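PDB 4KB5: mycosin-1 from Mycobacterium smegmatis, which cleaves EspB as a subtilisin-like serine protease and may play a dual role in regulating ESX-1 type VII secretion and virulence. Local coordinates for residues 30-35 with 289-294; 191-196 with 248-253; 211-216 with 253-258; 283-288 with 307-312. All blocks are in the same frame, centred on the assembly; numbering follows the deposited sequence.

Contact 1 (30-35 with 289-294)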
loop_
_atom_site.group_PDB
_atom_site.type_symbol
_atom_site.label_atom_id
_atom_site.label_comp_id
_atom_site.label_asym_id
_atom_site.label_seq_id
_atom_site.Cartn_x
_atom_site.Cartn_y
_atom_site.Cartn_z
ATOM N N ALA A 30 -14.347 -1.052 15.298
ATOM C CA ALA A 30 -13.370 -1.953 15.930
ATOM C C ALA A 30 -12.233 -1.180 16.591
ATOM O O ALA A 30 -11.965 -0.037 16.225
ATOM C CB ALA A 30 -12.814 -2.933 14.898
ATOM N N THR A 31 -11.569 -1.812 17.558
ATOM C CA THR A 31 -10.486 -1.188 18.326
ATOM C C THR A 31 -9.298 -2.145 18.375
ATOM O O THR A 31 -9.493 -3.337 18.596
ATOM C CB THR A 31 -10.940 -0.878 19.777
ATOM O OG1 THR A 31 -12.099 -0.039 19.750
ATOM C CG2 THR A 31 -9.839 -0.181 20.578
ATOM N N PRO A 32 -8.066 -1.636 18.164
ATOM C CA PRO A 32 -6.896 -2.518 18.281
ATOM C C PRO A 32 -6.682 -2.953 19.729
ATOM O O PRO A 32 -7.184 -2.313 20.656
ATOM C CB PRO A 32 -5.734 -1.627 17.834
ATOM C CG PRO A 32 -6.217 -0.235 18.044
ATOM C CD PRO A 32 -7.681 -0.286 17.720
ATOM N N THR A 33 -5.941 -4.036 19.909
ATOM C CA THR A 33 -5.692 -4.581 21.239
ATOM C C THR A 33 -4.228 -5.026 21.368
ATOM O O THR A 33 -3.382 -4.636 20.550
ATOM C CB THR A 33 -6.725 -5.693 21.594
ATOM O OG1 THR A 33 -6.493 -6.162 22.926
ATOM C CG2 THR A 33 -6.660 -6.872 20.632
ATOM N N VAL A 34 -3.914 -5.805 22.405
ATOM C CA VAL A 34 -2.553 -6.312 22.592
ATOM C C VAL A 34 -2.554 -7.826 22.739
ATOM O O VAL A 34 -3.551 -8.403 23.173
ATOM C CB VAL A 34 -1.830 -5.644 23.791
ATOM C CG1 VAL A 34 -1.817 -4.121 23.649
ATOM C CG2 VAL A 34 -2.466 -6.052 25.114
ATOM N N MET A 35 -1.453 -8.472 22.353
ATOM C CA MET A 35 -1.273 -9.911 22.602
ATOM C C MET A 35 -0.848 -10.145 24.057
ATOM O O MET A 35 -0.123 -9.329 24.640
ATOM C CB MET A 35 -0.233 -10.540 21.655
ATOM C CG MET A 35 -0.574 -10.488 20.163
ATOM S SD MET A 35 -1.983 -11.483 19.647
ATOM C CE MET A 35 -1.398 -13.144 19.985
ATOM N N LEU A 289 0.858 1.490 16.506
ATOM C CA LEU A 289 0.265 2.381 17.510
ATOM C C LEU A 289 -1.234 2.448 17.323
ATOM O O LEU A 289 -1.726 2.378 16.189
ATOM C CB LEU A 289 0.852 3.799 17.431
ATOM C CG LEU A 289 2.352 3.982 17.662
ATOM C CD1 LEU A 289 2.722 5.461 17.616
ATOM C CD2 LEU A 289 2.840 3.338 18.963
ATOM N N GLY A 290 -1.954 2.603 18.436
ATOM C CA GLY A 290 -3.415 2.563 18.431
ATOM C C GLY A 290 -4.035 3.939 18.410
ATOM O O GLY A 290 -3.365 4.934 18.082
ATOM N N TYR A 291 -5.317 4.001 18.782
ATOM C CA TYR A 291 -6.084 5.251 18.702
ATOM C C TYR A 291 -5.584 6.360 19.621
ATOM O O TYR A 291 -5.831 7.527 19.349
ATOM C CB TYR A 291 -7.574 5.015 18.933
ATOM C CG TYR A 291 -8.223 4.059 17.949
ATOM C CD1 TYR A 291 -9.443 3.444 18.249
ATOM C CD2 TYR A 291 -7.605 3.748 16.725
ATOM C CE1 TYR A 291 -10.044 2.568 17.357
ATOM C CE2 TYR A 291 -8.190 2.874 15.833
ATOM C CZ TYR A 291 -9.399 2.282 16.147
ATOM O OH TYR A 291 -9.972 1.427 15.241
ATOM N N ASP A 292 -4.886 6.005 20.697
ATOM C CA ASP A 292 -4.313 7.013 21.593
ATOM C C ASP A 292 -2.813 7.186 21.360
ATOM O O ASP A 292 -2.148 7.934 22.072
ATOM C CB ASP A 292 -4.611 6.664 23.062
ATOM C CG ASP A 292 -6.099 6.568 23.345
ATOM O OD1 ASP A 292 -6.833 7.519 23.012
ATOM O OD2 ASP A 292 -6.540 5.540 23.895
ATOM N N GLY A 293 -2.282 6.502 20.347
ATOM C CA GLY A 293 -0.855 6.580 20.057
ATOM C C GLY A 293 -0.032 5.712 20.988
ATOM O O GLY A 293 1.178 5.899 21.111
ATOM N N GLN A 294 -0.705 4.766 21.635
ATOM C CA GLN A 294 -0.080 3.782 22.501
ATOM C C GLN A 294 0.198 2.532 21.665
ATOM O O GLN A 294 -0.535 2.271 20.716
ATOM C CB GLN A 294 -1.029 3.425 23.658
ATOM C CG GLN A 294 -2.103 2.359 23.342
ATOM C CD GLN A 294 -3.217 2.820 22.377
ATOM O OE1 GLN A 294 -3.187 3.927 21.828
ATOM N NE2 GLN A 294 -4.207 1.946 22.162
#

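Contact 2 (191-196 with 248-253)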
loop_
_atom_site.group_PDB
_atom_site.type_symbol
_atom_site.label_atom_id
_atom_site.label_comp_id
_atom_site.label_asym_id
_atom_site.label_seq_id
_atom_site.Cartn_x
_atom_site.Cartn_y
_atom_site.Cartn_z
ATOM N N ILE A 191 -13.547 -5.210 -15.570
ATOM C CA ILE A 191 -14.028 -3.963 -14.987
ATOM C C ILE A 191 -13.372 -2.798 -15.725
ATOM O O ILE A 191 -12.191 -2.854 -16.051
ATOM C CB ILE A 191 -13.705 -3.892 -13.470
ATOM C CG1 ILE A 191 -14.617 -4.843 -12.691
ATOM C CG2 ILE A 191 -13.825 -2.468 -12.936
ATOM C CD1 ILE A 191 -14.161 -5.104 -11.269
ATOM N N ASP A 192 -14.133 -1.747 -15.999
ATOM C CA ASP A 192 -13.550 -0.551 -16.586
ATOM C C ASP A 192 -12.723 0.217 -15.533
ATOM O O ASP A 192 -13.278 0.922 -14.680
ATOM C CB ASP A 192 -14.644 0.326 -17.200
ATOM C CG ASP A 192 -14.096 1.553 -17.892
ATOM O OD1 ASP A 192 -12.864 1.806 -17.829
ATOM O OD2 ASP A 192 -14.912 2.280 -18.500
ATOM N N GLU A 193 -11.400 0.071 -15.626
ATOM C CA GLU A 193 -10.436 0.649 -14.690
ATOM C C GLU A 193 -9.751 1.860 -15.252
ATOM O O GLU A 193 -8.739 2.297 -14.693
ATOM C CB GLU A 193 -9.306 -0.346 -14.433
ATOM C CG GLU A 193 -9.559 -1.383 -13.382
ATOM C CD GLU A 193 -8.264 -1.998 -12.880
ATOM O OE1 GLU A 193 -8.300 -3.189 -12.495
ATOM O OE2 GLU A 193 -7.220 -1.295 -12.882
ATOM N N THR A 194 -10.241 2.377 -16.378
ATOM C CA THR A 194 -9.510 3.412 -17.098
ATOM C C THR A 194 -9.293 4.675 -16.269
ATOM O O THR A 194 -8.300 5.379 -16.468
ATOM C CB THR A 194 -10.147 3.771 -18.471
ATOM O OG1 THR A 194 -11.528 4.088 -18.294
ATOM C CG2 THR A 194 -10.038 2.612 -19.457
ATOM N N SER A 195 -10.214 4.978 -15.350
ATOM C CA SER A 195 -10.047 6.182 -14.533
ATOM C C SER A 195 -8.921 5.987 -13.515
ATOM O O SER A 195 -8.192 6.932 -13.218
ATOM C CB SER A 195 -11.353 6.612 -13.839
ATOM O OG SER A 195 -11.758 5.640 -12.892
ATOM N N LEU A 196 -8.762 4.765 -13.017
ATOM C CA LEU A 196 -7.681 4.457 -12.055
ATOM C C LEU A 196 -6.304 4.554 -12.707
ATOM O O LEU A 196 -5.408 5.219 -12.178
ATOM C CB LEU A 196 -7.878 3.085 -11.407
ATOM C CG LEU A 196 -6.846 2.653 -10.346
ATOM C CD1 LEU A 196 -6.653 3.701 -9.246
ATOM C CD2 LEU A 196 -7.248 1.316 -9.743
ATOM N N PRO A 248 -4.763 -1.603 -7.456
ATOM C CA PRO A 248 -3.801 -1.107 -8.437
ATOM C C PRO A 248 -2.459 -1.853 -8.529
ATOM O O PRO A 248 -1.546 -1.392 -9.246
ATOM C CB PRO A 248 -3.573 0.343 -7.989
ATOM C CG PRO A 248 -3.795 0.325 -6.511
ATOM C CD PRO A 248 -4.771 -0.785 -6.226
ATOM N N ALA A 249 -2.342 -2.988 -7.840
ATOM C CA ALA A 249 -1.105 -3.770 -7.850
ATOM C C ALA A 249 -0.549 -3.959 -9.266
ATOM O O ALA A 249 0.666 -3.840 -9.492
ATOM C CB ALA A 249 -1.328 -5.125 -7.175
ATOM N N TRP A 250 -1.436 -4.204 -10.229
ATOM C CA TRP A 250 -0.974 -4.526 -11.581
ATOM C C TRP A 250 -0.494 -3.370 -12.430
ATOM O O TRP A 250 -0.090 -3.592 -13.567
ATOM C CB TRP A 250 -1.965 -5.416 -12.329
ATOM C CG TRP A 250 -3.213 -4.727 -12.832
ATOM C CD1 TRP A 250 -3.827 -3.569 -12.330
ATOM C CD2 TRP A 250 -4.084 -5.173 -13.932
ATOM N NE1 TRP A 250 -4.967 -3.270 -13.044
ATOM C CE2 TRP A 250 -5.185 -4.195 -14.011
ATOM C CE3 TRP A 250 -4.064 -6.244 -14.823
ATOM C CZ2 TRP A 250 -6.199 -4.300 -14.961
ATOM C CZ3 TRP A 250 -5.089 -6.338 -15.775
ATOM C CH2 TRP A 250 -6.132 -5.389 -15.839
ATOM N N TYR A 251 -0.478 -2.149 -11.895
ATOM C CA TYR A 251 0.132 -1.016 -12.621
ATOM C C TYR A 251 1.649 -0.890 -12.453
ATOM O O TYR A 251 2.250 0.055 -12.957
ATOM C CB TYR A 251 -0.555 0.300 -12.266
ATOM C CG TYR A 251 -1.959 0.386 -12.814
ATOM C CD1 TYR A 251 -2.189 0.598 -14.187
ATOM C CD2 TYR A 251 -3.055 0.211 -11.984
ATOM C CE1 TYR A 251 -3.489 0.651 -14.701
ATOM C CE2 TYR A 251 -4.348 0.273 -12.479
ATOM C CZ TYR A 251 -4.560 0.497 -13.836
ATOM O OH TYR A 251 -5.845 0.548 -14.315
ATOM N N ASP A 252 2.262 -1.833 -11.742
ATOM C CA ASP A 252 3.725 -1.967 -11.692
ATOM C C ASP A 252 4.314 -1.833 -13.111
ATOM O O ASP A 252 3.783 -2.429 -14.035
ATOM C CB ASP A 252 4.081 -3.336 -11.124
ATOM C CG ASP A 252 5.545 -3.711 -11.350
ATOM O OD1 ASP A 252 5.814 -4.689 -12.090
ATOM O OD2 ASP A 252 6.425 -3.018 -10.792
ATOM N N PRO A 253 5.408 -1.061 -13.284
ATOM C CA PRO A 253 6.248 -0.367 -12.312
ATOM C C PRO A 253 5.944 1.121 -12.136
ATOM O O PRO A 253 6.748 1.847 -11.540
ATOM C CB PRO A 253 7.658 -0.534 -12.910
ATOM C CG PRO A 253 7.437 -0.603 -14.399
ATOM C CD PRO A 253 5.981 -0.949 -14.643
#

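Contact 3 (211-216 with 253-258)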
loop_
_atom_site.group_PDB
_atom_site.type_symbol
_atom_site.label_atom_id
_atom_site.label_comp_id
_atom_site.label_asym_id
_atom_site.label_seq_id
_atom_site.Cartn_x
_atom_site.Cartn_y
_atom_site.Cartn_z
ATOM N N ILE A 211 3.993 6.205 -5.626
ATOM C CA ILE A 211 2.826 5.449 -5.159
ATOM C C ILE A 211 3.243 4.025 -4.821
ATOM O O ILE A 211 3.836 3.331 -5.660
ATOM C CB ILE A 211 1.677 5.419 -6.205
ATOM C CG1 ILE A 211 1.233 6.849 -6.552
ATOM C CG2 ILE A 211 0.507 4.554 -5.709
ATOM C CD1 ILE A 211 0.071 6.936 -7.525
ATOM N N VAL A 212 2.933 3.610 -3.588
ATOM C CA VAL A 212 3.267 2.290 -3.064
ATOM C C VAL A 212 1.956 1.597 -2.751
ATOM O O VAL A 212 1.094 2.164 -2.054
ATOM C CB VAL A 212 4.134 2.411 -1.772
ATOM C CG1 VAL A 212 4.506 1.041 -1.208
ATOM C CG2 VAL A 212 5.387 3.243 -2.020
ATOM N N VAL A 213 1.782 0.379 -3.251
ATOM C CA VAL A 213 0.516 -0.329 -3.085
ATOM C C VAL A 213 0.717 -1.710 -2.462
ATOM O O VAL A 213 1.753 -2.337 -2.652
ATOM C CB VAL A 213 -0.300 -0.383 -4.418
ATOM C CG1 VAL A 213 -0.185 0.958 -5.153
ATOM C CG2 VAL A 213 0.183 -1.490 -5.348
ATOM N N ALA A 214 -0.280 -2.168 -1.712
ATOM C CA ALA A 214 -0.312 -3.524 -1.171
ATOM C C ALA A 214 -0.438 -4.561 -2.284
ATOM O O ALA A 214 -1.205 -4.366 -3.224
ATOM C CB ALA A 214 -1.478 -3.670 -0.202
ATOM N N ALA A 215 0.282 -5.673 -2.165
ATOM C CA ALA A 215 0.111 -6.792 -3.114
ATOM C C ALA A 215 -1.262 -7.462 -2.963
ATOM O O ALA A 215 -1.787 -8.052 -3.923
ATOM C CB ALA A 215 1.226 -7.827 -2.959
ATOM N N GLY A 216 -1.836 -7.355 -1.761
ATOM C CA GLY A 216 -3.119 -7.994 -1.447
ATOM C C GLY A 216 -2.943 -9.254 -0.619
ATOM O O GLY A 216 -1.883 -9.901 -0.651
ATOM N N PRO A 253 5.408 -1.061 -13.284
ATOM C CA PRO A 253 6.248 -0.367 -12.312
ATOM C C PRO A 253 5.944 1.121 -12.136
ATOM O O PRO A 253 6.748 1.847 -11.540
ATOM C CB PRO A 253 7.658 -0.534 -12.910
ATOM C CG PRO A 253 7.437 -0.603 -14.399
ATOM C CD PRO A 253 5.981 -0.949 -14.643
ATOM N N LEU A 254 4.816 1.579 -12.666
ATOM C CA LEU A 254 4.358 2.938 -12.381
ATOM C C LEU A 254 4.102 3.095 -10.875
ATOM O O LEU A 254 4.458 4.103 -10.281
ATOM C CB LEU A 254 3.103 3.240 -13.186
ATOM C CG LEU A 254 2.819 4.694 -13.557
ATOM C CD1 LEU A 254 4.069 5.480 -13.967
ATOM C CD2 LEU A 254 1.799 4.695 -14.681
ATOM N N VAL A 255 3.493 2.076 -10.274
ATOM C CA VAL A 255 3.428 1.948 -8.815
ATOM C C VAL A 255 4.456 0.909 -8.349
ATOM O O VAL A 255 4.948 0.129 -9.173
ATOM C CB VAL A 255 2.015 1.540 -8.340
ATOM C CG1 VAL A 255 0.987 2.597 -8.755
ATOM C CG2 VAL A 255 1.639 0.162 -8.856
ATOM N N LEU A 256 4.800 0.934 -7.055
ATOM C CA LEU A 256 5.603 -0.135 -6.430
ATOM C C LEU A 256 4.705 -1.030 -5.592
ATOM O O LEU A 256 4.099 -0.577 -4.595
ATOM C CB LEU A 256 6.743 0.438 -5.577
ATOM C CG LEU A 256 7.636 -0.596 -4.848
ATOM C CD1 LEU A 256 8.268 -1.617 -5.805
ATOM C CD2 LEU A 256 8.706 0.156 -4.056
ATOM N N THR A 257 4.581 -2.285 -6.010
ATOM C CA THR A 257 3.663 -3.230 -5.380
ATOM C C THR A 257 4.416 -4.100 -4.376
ATOM O O THR A 257 5.424 -4.757 -4.731
ATOM C CB THR A 257 2.968 -4.092 -6.448
ATOM O OG1 THR A 257 2.252 -3.228 -7.326
ATOM C CG2 THR A 257 1.990 -5.104 -5.837
ATOM N N VAL A 258 3.930 -4.100 -3.124
ATOM C CA VAL A 258 4.675 -4.682 -2.003
ATOM C C VAL A 258 4.003 -5.904 -1.388
ATOM O O VAL A 258 2.854 -5.846 -0.935
ATOM C CB VAL A 258 4.976 -3.620 -0.930
ATOM C CG1 VAL A 258 5.875 -4.192 0.165
ATOM C CG2 VAL A 258 5.606 -2.385 -1.571
HETATM O O HOH W 1 5.124 6.010 -8.218
#

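Contact 4 (283-288 with 307-312)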
loop_
_atom_site.group_PDB
_atom_site.type_symbol
_atom_site.label_atom_id
_atom_site.label_comp_id
_atom_site.label_asym_id
_atom_site.label_seq_id
_atom_site.Cartn_x
_atom_site.Cartn_y
_atom_site.Cartn_z
ATOM N N GLY A 283 5.477 -8.150 7.296
ATOM C CA GLY A 283 4.032 -8.080 7.255
ATOM C C GLY A 283 3.370 -9.052 8.215
ATOM O O GLY A 283 2.161 -9.299 8.120
ATOM N N GLU A 284 4.153 -9.580 9.158
ATOM C CA GLU A 284 3.632 -10.557 10.139
ATOM C C GLU A 284 3.977 -10.191 11.574
ATOM O O GLU A 284 5.066 -9.673 11.836
ATOM C CB GLU A 284 4.173 -11.958 9.863
ATOM C CG GLU A 284 3.601 -12.625 8.626
ATOM C CD GLU A 284 4.121 -14.041 8.442
ATOM O OE1 GLU A 284 4.426 -14.702 9.465
ATOM O OE2 GLU A 284 4.239 -14.492 7.278
ATOM N N ASN A 285 3.046 -10.456 12.497
ATOM C CA ASN A 285 3.287 -10.237 13.941
ATOM C C ASN A 285 3.884 -8.869 14.215
ATOM O O ASN A 285 4.872 -8.748 14.948
ATOM C CB ASN A 285 4.238 -11.313 14.488
ATOM C CG ASN A 285 3.711 -12.714 14.279
ATOM O OD1 ASN A 285 2.581 -13.021 14.651
ATOM N ND2 ASN A 285 4.524 -13.570 13.675
ATOM N N LEU A 286 3.304 -7.834 13.617
ATOM C CA LEU A 286 3.877 -6.494 13.737
ATOM C C LEU A 286 3.415 -5.791 14.993
ATOM O O LEU A 286 2.429 -6.189 15.614
ATOM C CB LEU A 286 3.522 -5.635 12.516
ATOM C CG LEU A 286 3.883 -6.247 11.157
ATOM C CD1 LEU A 286 3.372 -5.324 10.066
ATOM C CD2 LEU A 286 5.384 -6.456 11.059
ATOM N N THR A 287 4.149 -4.740 15.346
ATOM C CA THR A 287 3.734 -3.789 16.362
ATOM C C THR A 287 3.446 -2.452 15.690
ATOM O O THR A 287 4.197 -2.014 14.815
ATOM C CB THR A 287 4.834 -3.606 17.425
ATOM O OG1 THR A 287 5.102 -4.875 18.023
ATOM C CG2 THR A 287 4.403 -2.617 18.534
ATOM N N SER A 288 2.375 -1.805 16.137
ATOM C CA SER A 288 2.012 -0.473 15.672
ATOM C C SER A 288 1.283 0.265 16.792
ATOM O O SER A 288 1.110 -0.266 17.889
ATOM C CB SER A 288 0.981 -0.559 14.546
ATOM O OG SER A 288 1.031 0.591 13.719
ATOM N N PRO A 307 -2.719 -11.364 15.770
ATOM C CA PRO A 307 -1.558 -10.512 15.486
ATOM C C PRO A 307 -1.777 -9.592 14.279
ATOM O O PRO A 307 -2.575 -9.909 13.401
ATOM C CB PRO A 307 -0.439 -11.524 15.182
ATOM C CG PRO A 307 -0.879 -12.797 15.821
ATOM C CD PRO A 307 -2.374 -12.800 15.720
ATOM N N LEU A 308 -1.087 -8.456 14.250
ATOM C CA LEU A 308 -1.177 -7.544 13.106
ATOM C C LEU A 308 -0.430 -8.153 11.916
ATOM O O LEU A 308 0.790 -8.266 11.943
ATOM C CB LEU A 308 -0.613 -6.165 13.452
ATOM C CG LEU A 308 -1.245 -5.385 14.615
ATOM C CD1 LEU A 308 -0.606 -4.009 14.720
ATOM C CD2 LEU A 308 -2.758 -5.263 14.476
ATOM N N ASN A 309 -1.181 -8.589 10.906
ATOM C CA ASN A 309 -0.605 -9.162 9.683
ATOM C C ASN A 309 -1.170 -8.456 8.457
ATOM O O ASN A 309 -2.319 -8.021 8.478
ATOM C CB ASN A 309 -0.936 -10.655 9.568
ATOM C CG ASN A 309 -0.283 -11.503 10.652
ATOM O OD1 ASN A 309 0.771 -11.167 11.196
ATOM N ND2 ASN A 309 -0.913 -12.631 10.965
ATOM N N GLY A 310 -0.379 -8.346 7.390
ATOM C CA GLY A 310 -0.944 -7.968 6.093
ATOM C C GLY A 310 -0.050 -7.151 5.181
ATOM O O GLY A 310 0.851 -6.454 5.648
ATOM N N THR A 311 -0.335 -7.231 3.877
ATOM C CA THR A 311 0.411 -6.505 2.835
ATOM C C THR A 311 0.312 -4.984 2.877
ATOM O O THR A 311 1.243 -4.297 2.440
ATOM C CB THR A 311 0.081 -7.031 1.415
ATOM O OG1 THR A 311 -1.335 -6.962 1.176
ATOM C CG2 THR A 311 0.559 -8.479 1.269
ATOM N N SER A 312 -0.797 -4.448 3.405
ATOM C CA SER A 312 -0.924 -3.001 3.644
ATOM C C SER A 312 0.160 -2.486 4.575
ATOM O O SER A 312 0.675 -1.372 4.401
ATOM C CB SER A 312 -2.282 -2.660 4.291
ATOM O OG SER A 312 -3.361 -3.056 3.473
HETATM O O HOH W 2 1.248 -8.571 16.058
#

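Contact 1 (30-35 with 289-294)
Tyr291 reaches across to Ala30, Thr31 and Pro32 with a side chain that touches more of them the farther out it runs. At CB the torsion sets the course: CG lies anti to the carbonyl carbon (chi1 -59°) and the ring leaves its turn toward residues 30-32. CD1 and CD2 stay at the margin, each 4.2 Å from Pro32 CD. Farther out, CE2 lies 3.7 Å from Pro32 CD, while CE1 meets Thr31 CA obliquely at 3.9 Å. CZ has Pro32 CD only 3.5 Å away. The proline methylene thus sits over one face of the ring, 20° off its normal, in a CH-pi contact. At the tip, Tyr291 OH donates to Ala30 O at 2.7 Å; the carbonyl oxygen lies at the ring edge, near its plane. Behind the ring, a type I turn from Gly290 to Gly293 presents Tyr291, closed by Gly293 N to Gly290 O (3.0 Å), and Gln294 OE1 accepts from Asp292 N. Pro32 CG also packs on Gly290 CA at 4.0 Å. Ala30 follows Cys29, whose disulfide with Cys98 tethers the N-terminal extension, and its backbone bonds that of Cys98; Tyr291 lies about 7 Å from His101, side chain to side chain. One phenol therefore holds the extension in two ways, by a polar bond to its backbone and by an apolar face against its proline.

Contact 2 (191-196 with 248-253)
Glu193 extends its carboxylate to Trp250 and Tyr251, joining the N-cap position of helix 194-206 to the 3-10 turn 249-251 in this subtilisin-like domain. OE2 takes both aromatic donors. Tyr251 OH donates to Glu193 OE2 at 2.7 Å from the anti side, and Trp250 NE1 donates to the same OE2 at 3.0 Å from the syn side, with an N-H...O angle of 159°. Both donors approach from the same face of the carboxylate, each somewhat out of its plane; that plane is turned 58° from the indole, and the oxygen lies practically in the indole plane. The Glu193 chain runs extended beyond CG, which brings OE2 to the two aromatic side chains. Two residues outside the segments complete the grip on the carboxylate: Ser247 OG on OE2 and Tyr185 OH on OE1. Such a set of partners compensates the buried carboxylate and would probably keep it ionised. Beside this polar cluster Leu196, one helical turn on, lays CG against Tyr251 CE2 at 4.1 Å and CD2 against Pro248 CB at 4.2 Å. Around it, Trp250 CD1 rests over one face of the Tyr251 ring. The 3-10 turn follows a cis peptide bond at Pro248, and its first link is Tyr251 N to Pro248 O at 3.0 Å. At the helix start, Asp192 forms an Asx turn: its OD1 accepts Thr194 N at 3.1 Å and, through its syn lone pair, Thr194 OG1 at 2.7 Å.

Contact 3 (211-216 with 253-258)
Val213 and Val255 each set CG1 anti to the carbonyl carbon, beside the backbone N (chi1 -40° for Val213, -61° for Val255), and these rotations bring Val213 CG1 to 3.9 Å from Val255 CB, the two side chains crossing at about a right angle. The other branch, Val213 CG2, comes within 3.3 Å of Thr257 OG1, whose polar partner is Ala249 O. On the opposite face of the sheet Val212 CG1 meets Val258 CG2 at 3.6 Å. Earlier in both segments, Ile211 CG2 packs on Val255 CG1 at 3.7 Å. The segments carry neighbouring strands, 210-214 and 256-261, of the central parallel sheet of the subtilisin alpha/beta fold, with 36 residues between the segments, none of them in a helix. Four backbone bonds join them: Leu256 N to Ile211 O, Val213 N to Leu256 O, Val258 N to Val213 O and Ala215 N to Val258 O. The last comes from Ala215, where the chain leaves the strand. Beside Ile211 and Leu254 one water spans the two segments, donating to Leu254 O and accepting from Ile211 N at 2.8 Å. Helix 311-328 covers the Val212 and Val258 face and helix 194-206 lies against Ile211 and Val255, while the side chain of Ala214 comes about 4 Å from that of Ser312.

Contact 4 (283-288 with 307-312)
Asn309 OD1 accepts the backbone N of Asn285 at 2.7 Å, with the donor lying almost straight ahead of the amide oxygen (C=O...N angle 178°). CG of Asn309 stands anti to its own carbonyl carbon (chi1 -66°), which turns the amide back toward residues 283-285. The same OD1 lies close over Glu284, 3.1 Å from its CA. Next to it, Leu308 O takes Leu286 N at 3.1 Å, and Gly283 O takes Gly310 N at 2.8 Å. Gly283 O also has Asn309 CA at 3.2 Å in a CA-H...O contact. A water links Leu286 and Leu308, donating to Leu286 O and accepting from Leu308 N. Packing flanks these bonds: Leu286 CB faces Leu308 CB at 4.3 Å, Leu308 CD1 touches Ser288 CB, and the Asn285 amide oxygen OD1 lies alongside the Pro307 ring, 3.4 Å from its CB. The sequence Gly310-Thr311-Ser312 is the Gly-Thr-Ser signature of subtilases, with Gly310 as N-cap and Ser312 probably the serine of the charge relay with Asp70 and His101. The bonds to Asn309 and Gly310 hold the segment that leads into the helix with the probable nucleophile. Residues 283-288 continue from strand 279-282 at the edge of the main sheet, with Ser288 against helix 102-110; residues 307-312 lead from strand 306-307, past Thr299 of strand 295-299, into helix 311-328.

Contacts 2, 3 and 4 run across the catalytic domain and, at contact 1, to the N-terminal extension wrapped around it. Contacts 2 and 3, centres 11 Å apart, share Pro253 and alternate along the chain; both close before contact 4 opens. Contact 3 lies in the central parallel sheet, whose edge strand 279-282 leads into contact 4, 17 Å away centre to centre; they touch where Gly216 meets Thr311. The segments of contacts 4 and 1 alternate, 13 Å apart centre to centre, whereas contacts 1 and 2 lie 33 Å apart, centre to centre. Through Met35 on Pro307 the extension packs against the segment that leads to the probable active-site serine.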